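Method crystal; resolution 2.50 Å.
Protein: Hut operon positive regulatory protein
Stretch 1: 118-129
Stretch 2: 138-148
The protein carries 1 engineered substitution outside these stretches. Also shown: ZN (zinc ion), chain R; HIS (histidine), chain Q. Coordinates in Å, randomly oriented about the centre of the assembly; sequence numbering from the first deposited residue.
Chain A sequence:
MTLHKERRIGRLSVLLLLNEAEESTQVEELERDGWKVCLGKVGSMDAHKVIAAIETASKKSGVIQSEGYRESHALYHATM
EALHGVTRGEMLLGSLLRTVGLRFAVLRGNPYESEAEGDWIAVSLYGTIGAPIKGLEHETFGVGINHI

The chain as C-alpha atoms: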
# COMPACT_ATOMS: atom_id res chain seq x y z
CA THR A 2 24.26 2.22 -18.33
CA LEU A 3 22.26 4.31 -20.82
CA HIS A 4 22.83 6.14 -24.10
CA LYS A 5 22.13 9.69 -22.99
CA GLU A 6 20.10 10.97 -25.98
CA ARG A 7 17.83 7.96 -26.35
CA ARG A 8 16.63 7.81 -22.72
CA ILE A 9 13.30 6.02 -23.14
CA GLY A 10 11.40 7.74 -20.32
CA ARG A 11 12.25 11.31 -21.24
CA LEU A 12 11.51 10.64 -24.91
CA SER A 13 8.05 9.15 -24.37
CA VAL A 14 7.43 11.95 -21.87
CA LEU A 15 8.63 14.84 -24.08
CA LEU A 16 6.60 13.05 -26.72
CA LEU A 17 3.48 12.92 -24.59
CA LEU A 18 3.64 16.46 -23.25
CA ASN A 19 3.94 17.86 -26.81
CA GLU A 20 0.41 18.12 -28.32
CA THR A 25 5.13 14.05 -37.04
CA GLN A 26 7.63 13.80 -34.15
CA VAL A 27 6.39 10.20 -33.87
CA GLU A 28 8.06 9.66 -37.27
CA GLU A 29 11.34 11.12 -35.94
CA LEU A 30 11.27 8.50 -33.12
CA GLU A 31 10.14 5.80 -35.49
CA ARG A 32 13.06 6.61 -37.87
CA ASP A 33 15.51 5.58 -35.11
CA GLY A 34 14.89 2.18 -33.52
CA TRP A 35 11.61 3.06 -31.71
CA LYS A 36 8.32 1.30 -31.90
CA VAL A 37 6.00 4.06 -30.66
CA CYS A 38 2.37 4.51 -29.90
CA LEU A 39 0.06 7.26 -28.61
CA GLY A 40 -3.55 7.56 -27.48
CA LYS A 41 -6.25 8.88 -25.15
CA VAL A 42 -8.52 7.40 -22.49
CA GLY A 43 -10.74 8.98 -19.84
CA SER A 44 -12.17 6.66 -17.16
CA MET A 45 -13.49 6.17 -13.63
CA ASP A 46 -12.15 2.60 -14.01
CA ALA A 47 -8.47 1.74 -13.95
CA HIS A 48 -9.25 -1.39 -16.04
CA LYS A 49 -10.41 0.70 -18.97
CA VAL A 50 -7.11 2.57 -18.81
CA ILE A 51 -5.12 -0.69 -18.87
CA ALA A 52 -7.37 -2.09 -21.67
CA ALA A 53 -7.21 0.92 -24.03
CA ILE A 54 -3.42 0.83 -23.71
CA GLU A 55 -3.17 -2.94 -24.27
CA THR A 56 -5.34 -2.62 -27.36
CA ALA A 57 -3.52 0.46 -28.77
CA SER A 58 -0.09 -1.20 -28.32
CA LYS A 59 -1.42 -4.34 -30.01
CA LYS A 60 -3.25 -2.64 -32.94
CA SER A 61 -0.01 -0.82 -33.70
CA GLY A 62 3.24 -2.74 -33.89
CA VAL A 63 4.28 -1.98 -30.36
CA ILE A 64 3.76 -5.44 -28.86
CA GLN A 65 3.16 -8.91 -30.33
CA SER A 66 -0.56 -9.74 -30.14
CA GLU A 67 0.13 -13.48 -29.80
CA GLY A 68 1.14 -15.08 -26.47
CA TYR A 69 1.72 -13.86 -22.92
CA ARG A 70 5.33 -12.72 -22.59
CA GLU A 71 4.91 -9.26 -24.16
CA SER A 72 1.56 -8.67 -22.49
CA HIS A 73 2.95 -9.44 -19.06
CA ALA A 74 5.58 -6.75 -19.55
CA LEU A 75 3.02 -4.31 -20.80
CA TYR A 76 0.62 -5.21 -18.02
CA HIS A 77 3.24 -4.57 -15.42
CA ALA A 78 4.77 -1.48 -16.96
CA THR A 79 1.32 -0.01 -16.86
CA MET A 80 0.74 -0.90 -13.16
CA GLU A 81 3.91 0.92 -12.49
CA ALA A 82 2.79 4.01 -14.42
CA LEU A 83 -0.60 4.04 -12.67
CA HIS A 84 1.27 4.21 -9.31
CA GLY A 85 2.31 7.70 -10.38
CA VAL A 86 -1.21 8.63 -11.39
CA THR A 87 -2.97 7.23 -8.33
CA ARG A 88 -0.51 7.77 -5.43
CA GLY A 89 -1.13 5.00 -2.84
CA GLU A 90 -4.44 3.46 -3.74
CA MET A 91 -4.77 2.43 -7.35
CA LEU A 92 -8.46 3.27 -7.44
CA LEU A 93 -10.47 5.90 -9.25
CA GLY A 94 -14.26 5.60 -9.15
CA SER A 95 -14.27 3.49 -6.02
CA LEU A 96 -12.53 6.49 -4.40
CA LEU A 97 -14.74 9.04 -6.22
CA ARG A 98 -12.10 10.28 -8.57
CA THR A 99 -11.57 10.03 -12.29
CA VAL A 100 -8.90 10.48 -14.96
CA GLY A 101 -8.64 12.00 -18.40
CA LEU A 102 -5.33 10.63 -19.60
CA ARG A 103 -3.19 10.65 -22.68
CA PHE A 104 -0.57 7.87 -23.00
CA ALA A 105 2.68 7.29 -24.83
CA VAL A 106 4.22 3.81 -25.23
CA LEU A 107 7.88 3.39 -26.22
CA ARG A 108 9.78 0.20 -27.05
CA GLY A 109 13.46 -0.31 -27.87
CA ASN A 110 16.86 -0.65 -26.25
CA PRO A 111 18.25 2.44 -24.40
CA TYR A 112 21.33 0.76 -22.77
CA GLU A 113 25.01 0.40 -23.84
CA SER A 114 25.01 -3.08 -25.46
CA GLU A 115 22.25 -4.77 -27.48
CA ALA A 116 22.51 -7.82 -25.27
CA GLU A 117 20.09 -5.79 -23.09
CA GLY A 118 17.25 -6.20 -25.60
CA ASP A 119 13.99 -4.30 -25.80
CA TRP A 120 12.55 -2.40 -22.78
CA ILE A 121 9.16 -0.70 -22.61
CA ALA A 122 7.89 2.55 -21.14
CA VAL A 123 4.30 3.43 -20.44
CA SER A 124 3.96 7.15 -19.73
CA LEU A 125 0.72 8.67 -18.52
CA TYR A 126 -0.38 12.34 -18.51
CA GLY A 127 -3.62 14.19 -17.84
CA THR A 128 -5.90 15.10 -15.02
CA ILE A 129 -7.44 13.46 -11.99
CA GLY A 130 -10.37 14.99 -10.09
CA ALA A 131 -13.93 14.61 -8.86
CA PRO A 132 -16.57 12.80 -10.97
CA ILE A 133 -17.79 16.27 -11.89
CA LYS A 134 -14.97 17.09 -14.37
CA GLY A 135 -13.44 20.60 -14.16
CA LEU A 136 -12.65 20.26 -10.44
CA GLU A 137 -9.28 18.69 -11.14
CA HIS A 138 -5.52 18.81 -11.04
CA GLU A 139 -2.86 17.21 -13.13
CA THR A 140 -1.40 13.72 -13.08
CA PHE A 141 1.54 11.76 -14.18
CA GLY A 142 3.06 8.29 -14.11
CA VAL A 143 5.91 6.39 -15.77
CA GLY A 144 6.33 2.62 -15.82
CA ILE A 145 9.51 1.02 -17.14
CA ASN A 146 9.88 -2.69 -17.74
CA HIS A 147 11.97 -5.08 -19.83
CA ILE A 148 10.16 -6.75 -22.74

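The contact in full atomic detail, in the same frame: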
# COMPACT_ATOMS: atom_id res chain seq x y z
N GLY A 118 18.55 -6.07 -24.96
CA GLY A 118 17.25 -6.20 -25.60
C GLY A 118 16.31 -5.00 -25.51
O GLY A 118 16.71 -3.87 -25.15
N ASP A 119 15.06 -5.27 -25.87
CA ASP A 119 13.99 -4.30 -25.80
C ASP A 119 13.53 -4.07 -24.34
O ASP A 119 13.48 -5.02 -23.54
CB ASP A 119 12.80 -4.78 -26.66
CG ASP A 119 12.92 -4.44 -28.15
OD1 ASP A 119 12.13 -5.01 -28.93
OD2 ASP A 119 13.77 -3.61 -28.54
N TRP A 120 13.19 -2.82 -24.04
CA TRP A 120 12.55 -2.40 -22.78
C TRP A 120 11.34 -1.62 -23.17
O TRP A 120 11.24 -1.17 -24.32
CB TRP A 120 13.51 -1.55 -21.94
CG TRP A 120 14.57 -2.40 -21.28
CD1 TRP A 120 15.53 -3.18 -21.91
CD2 TRP A 120 14.79 -2.63 -19.84
NE1 TRP A 120 16.30 -3.86 -21.00
CE2 TRP A 120 15.92 -3.57 -19.75
CE3 TRP A 120 14.20 -2.17 -18.67
CZ2 TRP A 120 16.41 -4.01 -18.53
CZ3 TRP A 120 14.70 -2.62 -17.45
CH2 TRP A 120 15.78 -3.52 -17.38
N ILE A 121 10.39 -1.44 -22.26
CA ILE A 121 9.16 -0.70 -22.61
C ILE A 121 8.86 0.41 -21.60
O ILE A 121 9.30 0.36 -20.46
CB ILE A 121 7.97 -1.66 -22.85
CG1 ILE A 121 6.79 -0.94 -23.50
CG2 ILE A 121 7.55 -2.37 -21.58
CD1 ILE A 121 5.73 -1.90 -24.00
N ALA A 122 8.15 1.44 -22.03
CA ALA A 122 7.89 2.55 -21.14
C ALA A 122 6.49 2.97 -21.40
O ALA A 122 6.15 3.23 -22.54
CB ALA A 122 8.83 3.70 -21.39
N VAL A 123 5.68 3.01 -20.34
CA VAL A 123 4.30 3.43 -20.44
C VAL A 123 4.22 4.75 -19.68
O VAL A 123 4.49 4.79 -18.49
CB VAL A 123 3.40 2.35 -19.86
CG1 VAL A 123 1.95 2.71 -20.05
CG2 VAL A 123 3.68 1.01 -20.53
N SER A 124 3.92 5.84 -20.37
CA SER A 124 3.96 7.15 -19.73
C SER A 124 2.57 7.73 -19.76
O SER A 124 1.94 7.73 -20.81
CB SER A 124 4.93 8.10 -20.45
OG SER A 124 6.27 7.60 -20.47
N LEU A 125 2.09 8.21 -18.61
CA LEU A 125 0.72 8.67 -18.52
C LEU A 125 0.70 10.16 -18.22
O LEU A 125 1.48 10.60 -17.38
CB LEU A 125 0.04 7.93 -17.38
CG LEU A 125 -0.13 6.43 -17.56
CD1 LEU A 125 -0.59 5.81 -16.25
CD2 LEU A 125 -1.15 6.17 -18.65
N TYR A 126 -0.15 10.93 -18.89
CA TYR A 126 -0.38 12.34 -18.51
C TYR A 126 -1.81 12.82 -18.67
O TYR A 126 -2.49 12.46 -19.61
CB TYR A 126 0.60 13.32 -19.19
CG TYR A 126 0.29 14.77 -18.89
CD1 TYR A 126 -0.37 15.58 -19.83
CD2 TYR A 126 0.60 15.33 -17.65
CE1 TYR A 126 -0.69 16.91 -19.56
CE2 TYR A 126 0.28 16.65 -17.36
CZ TYR A 126 -0.36 17.43 -18.31
OH TYR A 126 -0.66 18.73 -18.00
N GLY A 127 -2.27 13.66 -17.76
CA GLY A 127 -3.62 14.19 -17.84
C GLY A 127 -4.10 14.68 -16.50
O GLY A 127 -3.34 15.08 -15.65
N THR A 128 -5.40 14.69 -16.31
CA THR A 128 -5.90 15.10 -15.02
C THR A 128 -6.57 13.97 -14.24
O THR A 128 -6.86 12.89 -14.78
CB THR A 128 -6.92 16.20 -15.16
OG1 THR A 128 -8.13 15.61 -15.61
CG2 THR A 128 -6.43 17.27 -16.12
N ILE A 129 -6.77 14.27 -12.96
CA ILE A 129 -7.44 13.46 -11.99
C ILE A 129 -8.26 14.46 -11.18
O ILE A 129 -7.81 15.60 -10.95
CB ILE A 129 -6.43 12.69 -11.12
CG1 ILE A 129 -7.14 11.61 -10.29
CG2 ILE A 129 -5.57 13.66 -10.29
CD1 ILE A 129 -6.24 10.48 -9.88
N HIS A 138 -6.91 18.42 -10.97
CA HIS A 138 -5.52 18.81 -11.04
C HIS A 138 -4.81 17.79 -11.87
O HIS A 138 -5.40 16.82 -12.32
CB HIS A 138 -4.88 19.07 -9.65
CG HIS A 138 -4.69 17.84 -8.77
ND1 HIS A 138 -3.89 16.80 -9.10
CD2 HIS A 138 -5.18 17.56 -7.49
CE1 HIS A 138 -3.90 15.90 -8.09
NE2 HIS A 138 -4.68 16.38 -7.11
N GLU A 139 -3.53 18.00 -12.12
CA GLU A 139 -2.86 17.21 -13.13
C GLU A 139 -2.43 15.89 -12.58
O GLU A 139 -2.53 15.66 -11.36
CB GLU A 139 -1.66 17.96 -13.69
CG GLU A 139 -2.03 18.94 -14.78
CD GLU A 139 -1.04 20.08 -14.84
OE1 GLU A 139 -0.20 20.11 -15.77
OE2 GLU A 139 -1.09 20.92 -13.93
N THR A 140 -1.95 15.02 -13.49
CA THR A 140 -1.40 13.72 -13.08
C THR A 140 -0.43 13.06 -14.04
O THR A 140 -0.40 13.31 -15.26
CB THR A 140 -2.48 12.73 -12.71
OG1 THR A 140 -1.88 11.71 -11.93
CG2 THR A 140 -3.09 12.13 -13.93
N PHE A 141 0.40 12.21 -13.46
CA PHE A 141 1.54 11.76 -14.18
C PHE A 141 2.08 10.46 -13.62
O PHE A 141 2.14 10.29 -12.42
CB PHE A 141 2.59 12.85 -14.08
CG PHE A 141 3.55 12.84 -15.19
CD1 PHE A 141 3.37 13.71 -16.26
CD2 PHE A 141 4.62 11.96 -15.20
CE1 PHE A 141 4.25 13.70 -17.32
CE2 PHE A 141 5.51 11.93 -16.25
CZ PHE A 141 5.33 12.80 -17.31
N GLY A 142 2.50 9.57 -14.51
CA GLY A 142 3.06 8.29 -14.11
C GLY A 142 3.90 7.66 -15.21
O GLY A 142 3.54 7.72 -16.39
N VAL A 143 5.02 7.06 -14.81
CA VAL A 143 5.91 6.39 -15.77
C VAL A 143 6.35 5.00 -15.36
O VAL A 143 7.02 4.82 -14.36
CB VAL A 143 7.16 7.25 -16.07
CG1 VAL A 143 8.01 6.58 -17.13
CG2 VAL A 143 6.73 8.61 -16.57
N GLY A 144 5.99 4.00 -16.15
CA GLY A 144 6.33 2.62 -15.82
C GLY A 144 7.36 2.13 -16.80
O GLY A 144 7.19 2.31 -18.01
N ILE A 145 8.44 1.54 -16.29
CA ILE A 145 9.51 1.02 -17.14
C ILE A 145 9.77 -0.44 -16.86
O ILE A 145 10.16 -0.81 -15.77
CB ILE A 145 10.79 1.87 -17.02
CG1 ILE A 145 10.53 3.24 -17.67
CG2 ILE A 145 11.97 1.19 -17.71
CD1 ILE A 145 11.35 4.40 -17.14
N ASN A 146 9.56 -1.28 -17.87
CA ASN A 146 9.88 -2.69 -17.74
C ASN A 146 10.67 -3.24 -18.94
O ASN A 146 10.70 -2.64 -20.03
CB ASN A 146 8.58 -3.45 -17.59
CG ASN A 146 8.76 -4.80 -16.97
OD1 ASN A 146 9.81 -5.13 -16.39
ND2 ASN A 146 7.72 -5.61 -17.07
N HIS A 147 11.34 -4.36 -18.74
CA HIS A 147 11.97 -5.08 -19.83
C HIS A 147 10.93 -5.84 -20.64
O HIS A 147 9.88 -6.21 -20.12
CB HIS A 147 13.07 -6.02 -19.29
CG HIS A 147 12.56 -7.06 -18.31
ND1 HIS A 147 12.27 -6.76 -17.02
CD2 HIS A 147 12.33 -8.42 -18.46
CE1 HIS A 147 11.89 -7.89 -16.38
NE2 HIS A 147 11.92 -8.90 -17.26
N ILE A 148 11.19 -6.07 -21.95
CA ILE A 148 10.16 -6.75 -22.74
C ILE A 148 10.63 -7.97 -23.54
O ILE A 148 10.60 -9.12 -23.07
CB ILE A 148 9.33 -5.75 -23.59
CG1 ILE A 148 8.15 -6.44 -24.28
CG2 ILE A 148 10.19 -5.00 -24.59
CD1 ILE A 148 7.09 -5.48 -24.80
OXT ILE A 148 11.05 -7.82 -24.68
ZN ZN R . -4.99 15.94 -5.02
N HIS Q . -11.85 13.06 -6.12
CA HIS Q . -10.60 13.85 -5.98
C HIS Q . -10.96 15.24 -6.28
O HIS Q . -12.04 15.61 -5.86
CB HIS Q . -9.53 13.39 -6.96
CG HIS Q . -8.09 13.68 -6.52
ND1 HIS Q . -7.13 12.72 -6.45
CD2 HIS Q . -7.48 14.85 -6.16
CE1 HIS Q . -5.98 13.26 -6.06
NE2 HIS Q . -6.20 14.56 -5.91
OXT HIS Q . -10.20 15.97 -6.93

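The chain from Trp 120 to Ile 129, with a corner at Gly 127, pairs antiparallel with the strand His 138 to His 147; backbone hydrogen bonds run from Ile 148 N to Asp 119 O (3.0 Å), just past the end of that strand, to His 138 N to Ile 129 O (3.0 Å) at the other end. Side chains alternate between two faces, and the rotamers set which neighbours each side chain meets. On the face bearing Trp 120, Ala 122, Ser 124 and Tyr 126, the Trp 120 side chain (chi1 m, chi2 61°) lays its ring against His 147: His 147 CB sits 3.8 Å from the centroid of the six-membered ring of Trp 120, almost on its normal. With chi1 p, the His 147 imidazole then leads away, presenting its edge to the indole face. Ile 145 (m, t) meets the indole at its edge, Trp 120 CE3 to Ile 145 CG2 being 4.1 Å, and also reaches the small Ala 122. Farther along, Tyr 126 (t) runs its ring alongside the partner strand, from Phe 141 toward Glu 139; Tyr 126 CD2 lies 3.5 Å from Phe 141 CD1, and the phenol donates a hydrogen bond from Tyr 126 OH to Glu 139 OE1 (2.7 Å). Phe 141, also t, places one ring face over the carbonyl oxygen of Leu 125.

On the other face, Gly 142 and Gly 144 contribute no side chains opposite Leu 125 and Val 123; an ideal CB on Gly 142 would lie 3.9 Å from Leu 125 CD1. Ile 121 and Ile 148, both t, t, extend to meet with their CD1 atoms 3.9 Å apart. Gly 127, at the corner, has backbone angles that by themselves call for glycine. Beyond it, His 138 (p) turns its ring over Ile 129 O. His 138 ND1 donates to Glu 139 O (2.9 Å), leaving His 138 NE2 to bind ZN at 2.1 Å, beside NE2 of the bound histidine at 2.0 Å from ZN.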